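Local atomic coordinates of cytochrome P450 RhF (Acinetobacter radioresistens, PDB entry 6RO8), a protein that probably acts as a heme-dependent monooxygenase, this chain being the heme domain of a longer P450 that also carries a [2Fe-2S] cluster domain. Residues E48-L53 / S345-H350; L53-S58 / Y69-A74. One frame throughout, in Å; residues are numbered along the deposited sequence.

Contact 1: E48-L53 / S345-H350; sequences EFRAQL and SASANH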
# COMPACT_ATOMS: atom_id res chain seq x y z
N GLU A 48 3.29 -23.06 -5.60
CA GLU A 48 3.58 -24.00 -6.69
C GLU A 48 4.18 -23.28 -7.88
O GLU A 48 5.07 -23.81 -8.56
CB GLU A 48 2.31 -24.73 -7.14
CG GLU A 48 1.44 -25.38 -6.08
CD GLU A 48 0.01 -25.62 -6.61
OE1 GLU A 48 -0.76 -24.64 -6.76
OE2 GLU A 48 -0.32 -26.79 -6.90
N PHE A 49 3.69 -22.07 -8.16
CA PHE A 49 4.16 -21.33 -9.33
C PHE A 49 5.59 -20.84 -9.14
O PHE A 49 6.39 -20.89 -10.09
CB PHE A 49 3.21 -20.18 -9.64
CG PHE A 49 1.85 -20.62 -10.09
CD1 PHE A 49 1.62 -20.95 -11.42
CD2 PHE A 49 0.80 -20.71 -9.18
CE1 PHE A 49 0.36 -21.36 -11.84
CE2 PHE A 49 -0.47 -21.13 -9.60
CZ PHE A 49 -0.69 -21.45 -10.93
N ARG A 50 5.94 -20.35 -7.94
CA ARG A 50 7.35 -20.07 -7.68
C ARG A 50 8.21 -21.27 -8.01
O ARG A 50 9.30 -21.13 -8.57
CB ARG A 50 7.57 -19.64 -6.21
CG ARG A 50 6.98 -18.30 -5.87
CD ARG A 50 7.57 -17.68 -4.60
NE ARG A 50 7.28 -18.42 -3.37
CZ ARG A 50 6.10 -18.42 -2.75
NH1 ARG A 50 5.09 -17.74 -3.27
NH2 ARG A 50 5.93 -19.10 -1.62
N ALA A 51 7.70 -22.47 -7.73
CA ALA A 51 8.47 -23.68 -7.90
C ALA A 51 8.61 -24.09 -9.36
O ALA A 51 9.73 -24.33 -9.83
CB ALA A 51 7.84 -24.82 -7.10
N GLN A 52 7.50 -24.17 -10.11
CA GLN A 52 7.51 -24.80 -11.42
C GLN A 52 6.90 -23.98 -12.56
O GLN A 52 6.82 -24.49 -13.68
CB GLN A 52 6.78 -26.16 -11.37
CG GLN A 52 7.15 -27.05 -10.17
CD GLN A 52 8.47 -27.78 -10.37
OE1 GLN A 52 9.03 -27.81 -11.46
NE2 GLN A 52 9.00 -28.36 -9.29
N LEU A 53 6.48 -22.73 -12.32
CA LEU A 53 5.86 -21.93 -13.38
C LEU A 53 5.93 -20.45 -13.00
O LEU A 53 4.89 -19.78 -12.88
CB LEU A 53 4.42 -22.39 -13.63
CG LEU A 53 3.66 -21.82 -14.84
CD1 LEU A 53 4.47 -21.92 -16.09
CD2 LEU A 53 2.28 -22.45 -15.02
N SER A 345 4.62 -8.97 -5.14
CA SER A 345 5.71 -8.78 -4.18
C SER A 345 5.56 -9.65 -2.93
O SER A 345 6.57 -10.06 -2.35
CB SER A 345 5.81 -7.31 -3.79
OG SER A 345 4.53 -6.74 -3.66
N ALA A 346 4.33 -9.92 -2.49
CA ALA A 346 4.14 -10.93 -1.44
C ALA A 346 4.80 -12.25 -1.83
O ALA A 346 5.45 -12.90 -1.01
CB ALA A 346 2.66 -11.15 -1.17
N SER A 347 4.66 -12.65 -3.10
CA SER A 347 5.26 -13.89 -3.57
C SER A 347 6.77 -13.79 -3.60
O SER A 347 7.48 -14.74 -3.22
CB SER A 347 4.72 -14.23 -4.96
OG SER A 347 5.39 -15.36 -5.47
N ALA A 348 7.28 -12.66 -4.08
CA ALA A 348 8.72 -12.48 -4.17
C ALA A 348 9.36 -12.49 -2.80
O ALA A 348 10.50 -12.96 -2.62
CB ALA A 348 9.03 -11.17 -4.89
N ASN A 349 8.64 -11.95 -1.80
CA ASN A 349 9.13 -11.90 -0.44
C ASN A 349 9.08 -13.25 0.24
O ASN A 349 9.71 -13.42 1.29
CB ASN A 349 8.35 -10.87 0.36
CG ASN A 349 8.62 -9.44 -0.11
OD1 ASN A 349 9.57 -9.20 -0.87
ND2 ASN A 349 7.82 -8.48 0.38
N HIS A 350 8.36 -14.22 -0.34
CA HIS A 350 8.37 -15.58 0.16
C HIS A 350 9.13 -16.52 -0.77
O HIS A 350 8.93 -17.73 -0.73
CB HIS A 350 6.94 -16.06 0.38
CG HIS A 350 6.30 -15.48 1.59
ND1 HIS A 350 6.05 -16.21 2.73
CD2 HIS A 350 5.90 -14.21 1.86
CE1 HIS A 350 5.49 -15.43 3.64
NE2 HIS A 350 5.40 -14.21 3.14
O HOH W 1 8.02 -19.98 -0.34

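Contact 2: L53-S58 / Y69-A74; sequences LPIFFS and YEDVKA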
# COMPACT_ATOMS: atom_id res chain seq x y z
N LEU A 53 6.48 -22.73 -12.32
CA LEU A 53 5.86 -21.93 -13.38
C LEU A 53 5.93 -20.45 -13.00
O LEU A 53 4.89 -19.78 -12.88
CB LEU A 53 4.42 -22.39 -13.63
CG LEU A 53 3.66 -21.82 -14.84
CD1 LEU A 53 4.47 -21.92 -16.09
CD2 LEU A 53 2.28 -22.45 -15.02
N PRO A 54 7.14 -19.92 -12.83
CA PRO A 54 7.31 -18.65 -12.09
C PRO A 54 6.66 -17.45 -12.75
O PRO A 54 6.21 -16.53 -12.05
CB PRO A 54 8.83 -18.49 -12.03
CG PRO A 54 9.38 -19.84 -12.32
CD PRO A 54 8.42 -20.49 -13.26
N ILE A 55 6.61 -17.42 -14.07
CA ILE A 55 5.94 -16.37 -14.81
C ILE A 55 4.90 -17.02 -15.70
O ILE A 55 5.22 -17.94 -16.47
CB ILE A 55 6.93 -15.54 -15.65
CG1 ILE A 55 7.96 -14.86 -14.74
CG2 ILE A 55 6.16 -14.55 -16.51
CD1 ILE A 55 9.22 -14.40 -15.43
N PHE A 56 3.66 -16.57 -15.59
CA PHE A 56 2.60 -17.15 -16.40
C PHE A 56 1.57 -16.08 -16.67
O PHE A 56 1.50 -15.07 -15.97
CB PHE A 56 1.99 -18.37 -15.70
CG PHE A 56 1.30 -18.03 -14.40
CD1 PHE A 56 2.01 -18.03 -13.21
CD2 PHE A 56 -0.06 -17.72 -14.38
CE1 PHE A 56 1.39 -17.72 -12.02
CE2 PHE A 56 -0.69 -17.41 -13.19
CZ PHE A 56 0.05 -17.42 -12.00
N PHE A 57 0.79 -16.28 -17.73
CA PHE A 57 -0.26 -15.35 -18.08
C PHE A 57 -1.61 -15.86 -17.58
O PHE A 57 -2.00 -17.00 -17.87
CB PHE A 57 -0.33 -15.11 -19.59
CG PHE A 57 -1.31 -14.06 -19.96
CD1 PHE A 57 -0.99 -12.72 -19.78
CD2 PHE A 57 -2.58 -14.39 -20.45
CE1 PHE A 57 -1.90 -11.72 -20.08
CE2 PHE A 57 -3.50 -13.39 -20.76
CZ PHE A 57 -3.16 -12.06 -20.57
N SER A 58 -2.31 -15.03 -16.83
CA SER A 58 -3.65 -15.36 -16.36
C SER A 58 -4.67 -14.73 -17.31
O SER A 58 -4.74 -13.50 -17.44
CB SER A 58 -3.86 -14.89 -14.92
OG SER A 58 -5.24 -15.00 -14.55
N TYR A 69 11.43 -13.61 -6.76
CA TYR A 69 12.09 -12.41 -6.25
C TYR A 69 12.94 -11.74 -7.32
O TYR A 69 12.85 -10.52 -7.53
CB TYR A 69 12.93 -12.76 -5.02
CG TYR A 69 13.67 -11.56 -4.44
CD1 TYR A 69 13.08 -10.75 -3.48
CD2 TYR A 69 14.94 -11.22 -4.89
CE1 TYR A 69 13.73 -9.66 -2.98
CE2 TYR A 69 15.60 -10.12 -4.40
CZ TYR A 69 15.00 -9.35 -3.43
OH TYR A 69 15.66 -8.25 -2.93
N GLU A 70 13.79 -12.50 -8.02
CA GLU A 70 14.67 -11.88 -9.00
C GLU A 70 13.89 -11.28 -10.17
O GLU A 70 14.22 -10.18 -10.63
CB GLU A 70 15.70 -12.89 -9.50
CG GLU A 70 16.84 -13.18 -8.53
CD GLU A 70 17.59 -11.93 -8.06
OE1 GLU A 70 17.61 -10.91 -8.77
OE2 GLU A 70 18.19 -11.98 -6.95
N ASP A 71 12.85 -11.96 -10.66
CA ASP A 71 12.05 -11.41 -11.76
C ASP A 71 11.38 -10.11 -11.34
O ASP A 71 11.46 -9.10 -12.07
CB ASP A 71 10.98 -12.40 -12.22
CG ASP A 71 11.54 -13.73 -12.70
OD1 ASP A 71 12.64 -13.74 -13.28
OD2 ASP A 71 10.84 -14.76 -12.49
N VAL A 72 10.70 -10.11 -10.18
CA VAL A 72 10.00 -8.91 -9.73
C VAL A 72 10.97 -7.75 -9.57
O VAL A 72 10.71 -6.62 -10.01
CB VAL A 72 9.23 -9.20 -8.42
CG1 VAL A 72 8.69 -7.89 -7.77
CG2 VAL A 72 8.10 -10.22 -8.69
N LYS A 73 12.14 -8.01 -8.97
CA LYS A 73 13.14 -6.96 -8.84
C LYS A 73 13.60 -6.49 -10.21
O LYS A 73 13.72 -5.28 -10.45
CB LYS A 73 14.33 -7.46 -8.02
CG LYS A 73 15.25 -6.34 -7.57
CD LYS A 73 16.03 -6.71 -6.32
CE LYS A 73 17.51 -6.83 -6.63
NZ LYS A 73 18.32 -6.76 -5.38
N ALA A 74 13.85 -7.42 -11.13
CA ALA A 74 14.35 -7.04 -12.45
C ALA A 74 13.38 -6.09 -13.15
O ALA A 74 13.79 -5.06 -13.70
CB ALA A 74 14.58 -8.29 -13.28

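Contact 1: E48-L53 / S345-H350
Arg-50 and Ser-347 are the nearest CA pair across the two helical segments, 7.7 Å apart, a gap wide enough that side chains must bridge it. The first segment holds nearly all of helix 47-52 and the non-helical Leu-53 after it; the second holds helix 345-349, which follows strand 340-343 and corresponds by position to the K' helix of the P450 fold. Nearly 300 residues separate them in sequence, and no backbone hydrogen bond joins them.

Arg-50 supplies the first segment's whole share of the contact. Its side chain sets out toward helix 345-349 and, bent at chi3 (-66°), runs alongside Ser-347, with Arg-50 CD 3.2 Å from Ser-347 O. At the guanidinium end Arg-50 NH1 donates to Ser-347 OG over 3.3 Å with an N-H...O angle of 156°, the oxygen lying slightly out of the guanidinium plane. The Ser-347 hydroxyl can receive this bond because OG stands anti to its backbone N (chi1 174°); the same oxygen also bonds to Thr-67 O. NH1 has a further partner in Ala-43 O. Over one guanidinium face sits His-350 CB, 3.8 Å from Arg-50 NH2, while the imidazole leads away to bond with Asp-359 and His-313 O. Arg-50 NE lies 3.2 Å from His-350 O. A modelled water bridges NH2 and His-350 O, though both links are too short to be relied on.

The three touching residues are buried, so the cationic group is held among backbone carbonyls and a hydroxyl, with no carboxylate contact between these segments. Oxygens at the end of helix 345-349 probably help to stabilise its positive charge, and the two bonds from NH1 should limit rotation of the guanidinium.

Contact 2: L53-S58 / Y69-A74
Ile-55 and Asp-71 meet from opposite directions, the Ile-55 methyl over a face of the Asp-71 carboxylate, between edge strand 55-58 of the mixed P450 beta-sheet and helix 69-77, which follows its hairpin with strand 63-66. Their CA atoms lie 8.4 Å apart, and both side chains start out toward the opposite segment to close the gap.

The methyl end of Ile-55 does the touching. CG1 lies anti to the carbonyl carbon (chi1 -61°), and the extended chi2 carries CD1 out over the flat of the carboxylate. The height of Ile-55 CD1 above the plane of Asp-71 CG, OD1 and OD2, about 3.4 Å, is the evidence for this placing, and the methyl leans toward OD2 rather than OD1. Pro-54 adds a looser touch, its CB 4.3 Å from Asp-71 OD2.

The contact is therefore van der Waals packing of aliphatic carbon against a buried carboxylate, without a hydrogen bond between the segments. Asp-71 OD1 finds its polar partner in Ser-331 OG, in the turn between strands 328-330 and 333-335. Val-330, Val-333 and Phe-335 of that hairpin also pack on Ile-55. The closest approach of the pair is Ile-55 CD1 to Asp-71 OD2, at 3.4 Å.

How the contacts relate
Both contacts are buried, yet each centre lies about 20 Å from the centre of the chain, and the two centres are only about 8 Å apart. They share Leu-53, where helix 47-52 gives way to strand 55-58. Contact 1 joins two helices distant in sequence through a guanidinium, a hydroxyl and carbonyls; contact 2 is local, nested inside the long stretch of chain that contact 1 closes, and sets a methyl on a carboxylate. Among the touches between them are the stacked rings of Phe-49 and Phe-56, with Phe-49 CD1 3.3 Å from Phe-56 CE1, and Ala-348 CB against Val-72 CG2 at 4.0 Å. Thr-67 serves both neighbourhoods, bonding Ser-347 through its carbonyl and Pro-54 O through its hydroxyl.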